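Local atomic coordinates of conserved protein (Geobacillus kaustophilus, PDB entry 2PCS), a protein that is of unknown function but belongs to the CoxG family of the Bet v 1-like clan and probably binds a small ligand in the hollow beneath its curved sheet. Residues A[26-31]-A[36-41]; A[65-70]-A[74-79]; A[95-100]-A[105-110]. All blocks are in the same frame, centred on the assembly; numbering follows the deposited sequence.

All three contacts reach one curved antiparallel sheet, and they follow one another along the chain. Contact 1 sets the short helix 25-31 against the outermost strand 35-42, whereas contacts 2 and 3 are the turn ends of two successive hairpins whose inner strands, 75-84 and 87-99, lie side by side. Contacts 2 and 3, with centres about 14 Å apart, are joined by a probable hydrogen bond of 2.6 Å between His75 ND1 and Asp96 OD1. Contact 1 meets contact 2 where Leu38 CD2 packs 4.0 Å from Ile65 CD1. Unidentified ligand atoms lie near each contact, about 3 Å from the side chain of Tyr76 and about 4 Å from those of Leu28 and Tyr109.

Contact 1 of 3, residues A[26-31]-A[36-41]; sequences SILSKC and KSLELI
Leu38 of the strand reaches the helix through one methyl, its CD1 lying 4.0 Å from Leu28 CB. The first torsion of Leu38 (chi1 -111°) falls away from the staggered positions, while an extended second torsion carries CD1 out to the flank of the helix, 4.1 Å from Ser29 N. Leu28 thus offers the base of its side chain to the strand; its branched end runs on towards Phe138 of helix 124-148 and the bound unknown ligand. The pair belongs to the helix-on-sheet packing of the Bet v 1-like fold, in which short helices and a long C-terminal helix close over a curved antiparallel sheet, here at its outermost strand, 35-42. Beside the leucines, Ser29 turns its hydroxyl to the strand backbone: chi1 of -159° holds OG away from the backbone N, 3.7 Å from Leu38 N and 3.9 Å from Ser37 CA. These are van der Waals distances, and the touch is light, burying 162 Å² in all. Leu38 packs also on Tyr46 of the adjacent strand 45-52.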
loop_
_atom_site.group_PDB
_atom_site.type_symbol
_atom_site.label_atom_id
_atom_site.label_comp_id
_atom_site.label_asym_id
_atom_site.label_seq_id
_atom_site.Cartn_x
_atom_site.Cartn_y
_atom_site.Cartn_z
ATOM N N SER A 26 -1.291 -10.041 -9.252
ATOM C CA SER A 26 -0.158 -10.953 -8.992
ATOM C C SER A 26 1.115 -10.236 -8.549
ATOM O O SER A 26 1.866 -10.743 -7.730
ATOM C CB SER A 26 0.148 -11.874 -10.191
ATOM O OG SER A 26 -0.346 -11.327 -11.409
ATOM N N ILE A 27 1.348 -9.060 -9.095
ATOM C CA ILE A 27 2.490 -8.264 -8.735
ATOM C C ILE A 27 2.315 -7.642 -7.316
ATOM O O ILE A 27 3.291 -7.539 -6.542
ATOM C CB ILE A 27 2.718 -7.153 -9.835
ATOM C CG1 ILE A 27 2.907 -7.795 -11.218
ATOM C CG2 ILE A 27 3.850 -6.135 -9.449
ATOM C CD1 ILE A 27 4.292 -8.382 -11.454
ATOM N N LEU A 28 1.090 -7.216 -6.997
ATOM C CA LEU A 28 0.804 -6.638 -5.707
ATOM C C LEU A 28 0.996 -7.687 -4.604
ATOM O O LEU A 28 1.707 -7.439 -3.619
ATOM C CB LEU A 28 -0.615 -6.065 -5.663
ATOM C CG LEU A 28 -0.966 -4.900 -6.597
ATOM C CD1 LEU A 28 -2.502 -4.783 -6.854
ATOM C CD2 LEU A 28 -0.417 -3.596 -6.092
ATOM N N SER A 29 0.378 -8.857 -4.767
ATOM C CA SER A 29 0.578 -9.967 -3.830
ATOM C C SER A 29 2.025 -10.185 -3.427
ATOM O O SER A 29 2.317 -10.411 -2.257
ATOM C CB SER A 29 0.057 -11.277 -4.391
ATOM O OG SER A 29 -0.155 -12.150 -3.288
ATOM N N LYS A 30 2.902 -10.088 -4.426
ATOM C CA LYS A 30 4.319 -10.213 -4.298
ATOM C C LYS A 30 4.947 -9.024 -3.621
ATOM O O LYS A 30 5.901 -9.188 -2.882
ATOM C CB LYS A 30 4.927 -10.395 -5.690
ATOM C CG LYS A 30 5.122 -11.854 -6.106
ATOM C CD LYS A 30 5.035 -12.113 -7.653
ATOM C CE LYS A 30 5.445 -13.597 -7.939
ATOM N NZ LYS A 30 5.105 -14.122 -9.325
ATOM N N CYS A 31 4.438 -7.819 -3.863
ATOM C CA CYS A 31 5.045 -6.594 -3.252
ATOM C C CYS A 31 4.501 -6.167 -1.876
ATOM O O CYS A 31 5.100 -5.318 -1.217
ATOM C CB CYS A 31 5.006 -5.416 -4.228
ATOM S SG CYS A 31 5.733 -5.786 -5.856
ATOM N N LYS A 36 0.256 -13.542 1.454
ATOM C CA LYS A 36 0.353 -14.937 1.033
ATOM C C LYS A 36 -0.521 -15.109 -0.190
ATOM O O LYS A 36 -0.104 -15.727 -1.173
ATOM C CB LYS A 36 -0.109 -15.880 2.142
ATOM C CG LYS A 36 0.993 -16.471 3.030
ATOM C CD LYS A 36 0.486 -17.830 3.631
ATOM C CE LYS A 36 1.602 -18.852 4.004
ATOM N NZ LYS A 36 0.969 -20.176 4.370
ATOM N N SER A 37 -1.727 -14.535 -0.139
ATOM C CA SER A 37 -2.602 -14.473 -1.309
ATOM C C SER A 37 -3.472 -13.214 -1.338
ATOM O O SER A 37 -3.870 -12.699 -0.281
ATOM C CB SER A 37 -3.484 -15.714 -1.378
ATOM O OG SER A 37 -3.901 -16.091 -0.080
ATOM N N LEU A 38 -3.727 -12.728 -2.563
ATOM C CA LEU A 38 -4.755 -11.731 -2.867
ATOM C C LEU A 38 -5.809 -12.410 -3.714
ATOM O O LEU A 38 -5.567 -12.694 -4.878
ATOM C CB LEU A 38 -4.191 -10.557 -3.678
ATOM C CG LEU A 38 -4.048 -9.142 -3.109
ATOM C CD1 LEU A 38 -3.663 -8.176 -4.225
ATOM C CD2 LEU A 38 -5.305 -8.646 -2.403
ATOM N N GLU A 39 -6.976 -12.658 -3.139
ATOM C CA GLU A 39 -8.092 -13.248 -3.864
ATOM C C GLU A 39 -9.108 -12.172 -4.255
ATOM O O GLU A 39 -9.626 -11.437 -3.402
ATOM C CB GLU A 39 -8.765 -14.335 -3.001
ATOM C CG GLU A 39 -9.792 -15.222 -3.711
ATOM C CD GLU A 39 -10.885 -15.803 -2.771
ATOM O OE1 GLU A 39 -10.747 -15.713 -1.517
ATOM O OE2 GLU A 39 -11.895 -16.351 -3.305
ATOM N N LEU A 40 -9.390 -12.097 -5.554
ATOM C CA LEU A 40 -10.549 -11.360 -6.055
ATOM C C LEU A 40 -11.860 -11.897 -5.465
ATOM O O LEU A 40 -12.170 -13.082 -5.556
ATOM C CB LEU A 40 -10.582 -11.410 -7.586
ATOM C CG LEU A 40 -11.428 -10.411 -8.385
ATOM C CD1 LEU A 40 -10.904 -8.978 -8.341
ATOM C CD2 LEU A 40 -11.559 -10.897 -9.846
ATOM N N ILE A 41 -12.633 -11.032 -4.835
ATOM C CA ILE A 41 -13.852 -11.484 -4.203
ATOM C C ILE A 41 -14.973 -10.599 -4.689
ATOM O O ILE A 41 -16.122 -10.725 -4.277
ATOM C CB ILE A 41 -13.737 -11.490 -2.629
ATOM C CG1 ILE A 41 -13.257 -10.133 -2.116
ATOM C CG2 ILE A 41 -12.750 -12.541 -2.193
ATOM C CD1 ILE A 41 -13.693 -9.806 -0.690
#

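Contact 2 of 3, residues A[65-70]-A[74-79]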
loop_
_atom_site.group_PDB
_atom_site.type_symbol
_atom_site.label_atom_id
_atom_site.label_comp_id
_atom_site.label_asym_id
_atom_site.label_seq_id
_atom_site.Cartn_x
_atom_site.Cartn_y
_atom_site.Cartn_z
ATOM N N ILE A 65 -9.337 -5.204 0.565
ATOM C CA ILE A 65 -8.755 -4.078 -0.165
ATOM C C ILE A 65 -9.623 -3.817 -1.373
ATOM O O ILE A 65 -9.697 -4.691 -2.247
ATOM C CB ILE A 65 -7.314 -4.426 -0.664
ATOM C CG1 ILE A 65 -6.454 -4.934 0.493
ATOM C CG2 ILE A 65 -6.659 -3.226 -1.347
ATOM C CD1 ILE A 65 -5.142 -5.541 0.034
ATOM N N GLU A 66 -10.283 -2.647 -1.396
ATOM C CA GLU A 66 -11.054 -2.165 -2.551
ATOM C C GLU A 66 -10.380 -0.993 -3.303
ATOM O O GLU A 66 -10.105 0.039 -2.715
ATOM C CB GLU A 66 -12.474 -1.764 -2.164
ATOM C CG GLU A 66 -13.373 -1.683 -3.425
ATOM C CD GLU A 66 -14.795 -1.180 -3.163
ATOM O OE1 GLU A 66 -15.594 -1.020 -4.158
ATOM O OE2 GLU A 66 -15.105 -0.930 -1.965
ATOM N N VAL A 67 -10.117 -1.187 -4.596
ATOM C CA VAL A 67 -9.662 -0.120 -5.501
ATOM C C VAL A 67 -10.866 0.660 -6.075
ATOM O O VAL A 67 -11.678 0.090 -6.761
ATOM C CB VAL A 67 -8.756 -0.705 -6.632
ATOM C CG1 VAL A 67 -7.935 0.378 -7.301
ATOM C CG2 VAL A 67 -7.801 -1.760 -6.066
ATOM N N THR A 68 -11.015 1.948 -5.760
ATOM C CA THR A 68 -12.115 2.754 -6.288
ATOM C C THR A 68 -11.629 4.058 -7.013
ATOM O O THR A 68 -10.434 4.316 -7.053
ATOM C CB THR A 68 -13.072 3.127 -5.170
ATOM O OG1 THR A 68 -12.443 4.069 -4.303
ATOM C CG2 THR A 68 -13.420 1.923 -4.349
ATOM N N ASP A 69 -12.562 4.834 -7.598
ATOM C CA ASP A 69 -12.309 6.118 -8.280
ATOM C C ASP A 69 -11.167 5.961 -9.274
ATOM O O ASP A 69 -10.273 6.757 -9.355
ATOM C CB ASP A 69 -12.032 7.213 -7.221
ATOM C CG ASP A 69 -12.218 8.646 -7.741
ATOM O OD1 ASP A 69 -13.054 8.888 -8.639
ATOM O OD2 ASP A 69 -11.535 9.568 -7.220
ATOM N N ILE A 70 -11.207 4.894 -10.035
ATOM C CA ILE A 70 -10.071 4.462 -10.798
ATOM C C ILE A 70 -9.981 5.247 -12.071
ATOM O O ILE A 70 -10.887 5.139 -12.926
ATOM C CB ILE A 70 -10.203 3.027 -11.203
ATOM C CG1 ILE A 70 -10.262 2.093 -9.958
ATOM C CG2 ILE A 70 -9.074 2.705 -12.127
ATOM C CD1 ILE A 70 -10.233 0.533 -10.275
ATOM N N TYR A 74 -3.533 7.193 -14.125
ATOM C CA TYR A 74 -2.922 8.182 -13.237
ATOM C C TYR A 74 -3.487 8.396 -11.822
ATOM O O TYR A 74 -2.880 9.081 -11.025
ATOM C CB TYR A 74 -2.895 9.571 -13.940
ATOM C CG TYR A 74 -4.284 10.122 -14.140
ATOM C CD1 TYR A 74 -5.039 9.780 -15.283
ATOM C CD2 TYR A 74 -4.854 10.962 -13.197
ATOM C CE1 TYR A 74 -6.325 10.277 -15.468
ATOM C CE2 TYR A 74 -6.152 11.455 -13.366
ATOM C CZ TYR A 74 -6.881 11.104 -14.507
ATOM O OH TYR A 74 -8.180 11.570 -14.660
ATOM N N HIS A 75 -4.650 7.896 -11.489
ATOM C CA HIS A 75 -5.185 8.154 -10.173
ATOM C C HIS A 75 -6.042 6.993 -9.663
ATOM O O HIS A 75 -6.827 6.442 -10.407
ATOM C CB HIS A 75 -6.005 9.411 -10.219
ATOM C CG HIS A 75 -6.921 9.572 -9.042
ATOM N ND1 HIS A 75 -6.613 10.364 -7.959
ATOM C CD2 HIS A 75 -8.138 9.033 -8.783
ATOM C CE1 HIS A 75 -7.608 10.326 -7.090
ATOM N NE2 HIS A 75 -8.557 9.541 -7.580
ATOM N N TYR A 76 -5.922 6.620 -8.387
ATOM C CA TYR A 76 -6.971 5.787 -7.745
ATOM C C TYR A 76 -7.095 6.009 -6.248
ATOM O O TYR A 76 -6.297 6.740 -5.638
ATOM C CB TYR A 76 -6.814 4.324 -8.081
ATOM C CG TYR A 76 -5.496 3.756 -7.640
ATOM C CD1 TYR A 76 -4.308 4.005 -8.381
ATOM C CD2 TYR A 76 -5.406 2.992 -6.474
ATOM C CE1 TYR A 76 -3.063 3.473 -7.964
ATOM C CE2 TYR A 76 -4.190 2.448 -6.049
ATOM C CZ TYR A 76 -3.022 2.700 -6.780
ATOM O OH TYR A 76 -1.836 2.147 -6.345
ATOM N N LYS A 77 -8.147 5.428 -5.654
ATOM C CA LYS A 77 -8.327 5.433 -4.219
ATOM C C LYS A 77 -8.346 4.008 -3.705
ATOM O O LYS A 77 -8.703 3.107 -4.428
ATOM C CB LYS A 77 -9.588 6.188 -3.828
ATOM C CG LYS A 77 -9.520 7.635 -4.234
ATOM C CD LYS A 77 -10.723 8.416 -3.672
ATOM C CE LYS A 77 -10.547 9.947 -3.696
ATOM N NZ LYS A 77 -11.927 10.583 -3.831
ATOM N N LEU A 78 -7.907 3.812 -2.459
ATOM C CA LEU A 78 -7.915 2.493 -1.818
ATOM C C LEU A 78 -8.720 2.528 -0.549
ATOM O O LEU A 78 -8.575 3.465 0.228
ATOM C CB LEU A 78 -6.499 2.021 -1.458
ATOM C CG LEU A 78 -5.576 1.477 -2.532
ATOM C CD1 LEU A 78 -4.405 0.889 -1.732
ATOM C CD2 LEU A 78 -6.162 0.395 -3.540
ATOM N N LEU A 79 -9.558 1.518 -0.331
ATOM C CA LEU A 79 -10.224 1.354 0.975
ATOM C C LEU A 79 -9.729 0.054 1.530
ATOM O O LEU A 79 -9.780 -0.964 0.830
ATOM C CB LEU A 79 -11.741 1.313 0.837
ATOM C CG LEU A 79 -12.414 2.413 -0.016
ATOM C CD1 LEU A 79 -13.926 2.111 -0.176
ATOM C CD2 LEU A 79 -12.209 3.808 0.654
#
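Glu66 and Leu79 pair through both backbone bonds of an antiparallel hydrogen-bonded pair, Glu66 N to Leu79 O at 2.8 Å and Leu79 N to Glu66 O at 2.9 Å. Thr68 and Lys77 repeat the arrangement, with Val67 and Leu78 as the non-hydrogen-bonded pair between them. The strand axes run at 152° to each other and approach to 4.7 Å, as expected in a twisted hairpin. Past Thr68 the first strand turns a corner at Asp69, and Tyr74 and His75 both face Lys71 in a classic beta bulge.

On one face, Val67 and Leu78 lie side by side, Val67 CG2 3.7 Å from Leu78 CD2. The other valine methyl, CG1, stands anti to the backbone N (chi1 -162°) and meets Tyr76 CD2 obliquely at 3.7 Å, while Leu78 CD2 comes to the edge of that ring. This face turns inward, as in the ligand-holding cavities of Bet v 1-like proteins: the Tyr76 ring also meets Trp19 steeply and lies beside the bound unknown ligand.

The opposite face carries Glu66, Thr68, Lys77 and Leu79. Thr68 OG1 rests 3.6 Å from Lys77 CB, and the extended lysine chain crosses Asp69 at a slant. There OD2 of Asp69 accepts a bond from His75 NE2 at 3.0 Å, arriving from above the carboxylate plane, which stands 84° to the imidazole, and forms a salt bridge with Lys77 NZ at 3.6 Å. Asp96 takes the other ring nitrogen, ND1. Gripped by a carboxylate at each nitrogen, the imidazole is fixed in rotation and would probably be favoured in its protonated, cationic form, with Lys77 partly offsetting the negative charge of Asp69.

Contact 3 of 3, residues A[95-100]-A[105-110]; sequences IDLTPI and TQLTYT
Gln106 O is gripped twice, by Thr98 N at 2.8 Å and by a water that donates at 2.9 Å, within the antiparallel hairpin of strands 87-99 and 104-116 in the Bet v 1-like sheet. The same water is hydrogen-bonded to Thr98 OG1 at 2.7 Å and weakly to Thr108 OG1, so it bridges hydroxyls of both strands. Thr98 and Gln106 lie side by side on this face, and Gln106 N returns a bond to Thr98 O. Further along, Asp96 and Thr108 are paired by longer bonds, that from Asp96 N to Thr108 O being weak, and the Asp96 carboxylate turns to His75. The other face is mostly apolar and looks to the helices. Leu107, with CG anti to its backbone N (chi1 -169°), brings CD1 to 3.6 Å from Leu97 CD2 and sets CG 4.0 Å from Ile95 CG2, so the leucine fits between two side chains of the facing strand; Leu22 and Phe139 pack on it too. Replacing Leu107 with alanine would probably open a gap between Leu97 and Ile95 and leave Phe139 without part of its support. At the hairpin end, Ile100 crosses Gln106 at about a right angle, its CG2 3.7 Å from Gln106 CB.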
loop_
_atom_site.group_PDB
_atom_site.type_symbol
_atom_site.label_atom_id
_atom_site.label_comp_id
_atom_site.label_asym_id
_atom_site.label_seq_id
_atom_site.Cartn_x
_atom_site.Cartn_y
_atom_site.Cartn_z
ATOM N N ILE A 95 -3.995 7.789 -4.451
ATOM C CA ILE A 95 -2.763 7.756 -5.186
ATOM C C ILE A 95 -2.883 8.546 -6.527
ATOM O O ILE A 95 -3.822 8.341 -7.308
ATOM C CB ILE A 95 -2.365 6.314 -5.490
ATOM C CG1 ILE A 95 -1.994 5.536 -4.210
ATOM C CG2 ILE A 95 -1.231 6.236 -6.449
ATOM C CD1 ILE A 95 -3.165 4.972 -3.532
ATOM N N ASP A 96 -1.880 9.382 -6.803
ATOM C CA ASP A 96 -1.809 10.135 -8.050
ATOM C C ASP A 96 -0.449 9.897 -8.693
ATOM O O ASP A 96 0.596 9.891 -7.998
ATOM C CB ASP A 96 -2.050 11.610 -7.777
ATOM C CG ASP A 96 -3.510 11.899 -7.400
ATOM O OD1 ASP A 96 -4.396 11.702 -8.253
ATOM O OD2 ASP A 96 -3.796 12.333 -6.243
ATOM N N LEU A 97 -0.467 9.613 -9.996
ATOM C CA LEU A 97 0.770 9.508 -10.741
ATOM C C LEU A 97 0.969 10.802 -11.576
ATOM O O LEU A 97 0.010 11.306 -12.236
ATOM C CB LEU A 97 0.801 8.240 -11.594
ATOM C CG LEU A 97 0.675 6.861 -10.932
ATOM C CD1 LEU A 97 0.786 5.744 -11.959
ATOM C CD2 LEU A 97 1.780 6.705 -9.934
ATOM N N THR A 98 2.180 11.347 -11.483
ATOM C CA THR A 98 2.563 12.564 -12.196
ATOM C C THR A 98 3.839 12.372 -12.973
ATOM O O THR A 98 4.854 12.031 -12.390
ATOM C CB THR A 98 2.768 13.689 -11.230
ATOM O OG1 THR A 98 1.495 14.018 -10.698
ATOM C CG2 THR A 98 3.264 14.903 -11.905
ATOM N N PRO A 99 3.801 12.598 -14.291
ATOM C CA PRO A 99 5.026 12.458 -15.066
ATOM C C PRO A 99 5.890 13.659 -14.701
ATOM O O PRO A 99 5.369 14.798 -14.673
ATOM C CB PRO A 99 4.539 12.565 -16.497
ATOM C CG PRO A 99 3.286 13.400 -16.386
ATOM C CD PRO A 99 2.673 13.071 -15.105
ATOM N N ILE A 100 7.145 13.422 -14.316
ATOM C CA ILE A 100 8.043 14.565 -14.070
ATOM C C ILE A 100 8.911 14.820 -15.312
ATOM O O ILE A 100 9.427 15.918 -15.523
ATOM C CB ILE A 100 8.833 14.487 -12.738
ATOM C CG1 ILE A 100 9.555 13.157 -12.621
ATOM C CG2 ILE A 100 7.874 14.722 -11.549
ATOM C CD1 ILE A 100 9.345 12.499 -11.217
ATOM N N THR A 105 8.439 9.182 -13.124
ATOM C CA THR A 105 7.100 9.394 -12.581
ATOM C C THR A 105 7.158 9.739 -11.113
ATOM O O THR A 105 7.857 9.123 -10.343
ATOM C CB THR A 105 6.254 8.138 -12.816
ATOM O OG1 THR A 105 5.840 8.142 -14.168
ATOM C CG2 THR A 105 4.987 8.044 -11.931
ATOM N N GLN A 106 6.391 10.717 -10.717
ATOM C CA GLN A 106 6.226 10.945 -9.323
ATOM C C GLN A 106 4.870 10.365 -8.849
ATOM O O GLN A 106 3.792 10.790 -9.295
ATOM C CB GLN A 106 6.300 12.431 -9.066
ATOM C CG GLN A 106 6.300 12.793 -7.668
ATOM C CD GLN A 106 5.716 14.173 -7.458
ATOM O OE1 GLN A 106 4.615 14.496 -7.944
ATOM N NE2 GLN A 106 6.438 14.999 -6.700
ATOM N N LEU A 107 4.957 9.425 -7.915
ATOM C CA LEU A 107 3.800 8.937 -7.198
ATOM C C LEU A 107 3.588 9.739 -5.893
ATOM O O LEU A 107 4.474 9.821 -5.068
ATOM C CB LEU A 107 3.971 7.440 -6.912
ATOM C CG LEU A 107 2.743 6.698 -6.393
ATOM C CD1 LEU A 107 2.843 5.265 -6.756
ATOM C CD2 LEU A 107 2.562 6.913 -4.897
ATOM N N THR A 108 2.410 10.280 -5.363
ATOM C CA THR A 108 2.044 10.937 -4.114
ATOM C C THR A 108 0.862 10.240 -3.449
ATOM O O THR A 108 0.117 9.543 -4.132
ATOM C CB THR A 108 1.711 12.420 -4.363
ATOM O OG1 THR A 108 0.598 12.521 -5.258
ATOM C CG2 THR A 108 2.838 13.098 -5.127
ATOM N N TYR A 109 0.847 10.272 -2.431
ATOM C CA TYR A 109 -0.229 9.572 -1.756
ATOM C C TYR A 109 -0.584 10.307 -0.499
ATOM O O TYR A 109 0.199 11.095 0.048
ATOM C CB TYR A 109 0.080 8.087 -1.481
ATOM C CG TYR A 109 1.219 7.905 -0.500
ATOM C CD1 TYR A 109 2.541 7.694 -0.946
ATOM C CD2 TYR A 109 0.996 7.978 0.868
ATOM C CE1 TYR A 109 3.591 7.632 -0.029
ATOM C CE2 TYR A 109 2.003 7.869 1.766
ATOM C CZ TYR A 109 3.298 7.668 1.322
ATOM O OH TYR A 109 4.305 7.544 2.269
ATOM N N THR A 110 -1.740 9.947 -0.006
ATOM C CA THR A 110 -2.311 10.518 1.156
ATOM C C THR A 110 -3.005 9.281 1.758
ATOM O O THR A 110 -3.480 8.391 1.017
ATOM C CB THR A 110 -3.253 11.571 0.625
ATOM O OG1 THR A 110 -2.951 12.880 1.121
ATOM C CG2 THR A 110 -4.648 11.199 0.705
HETATM O O HOH W 1 1.939 12.754 -8.319
#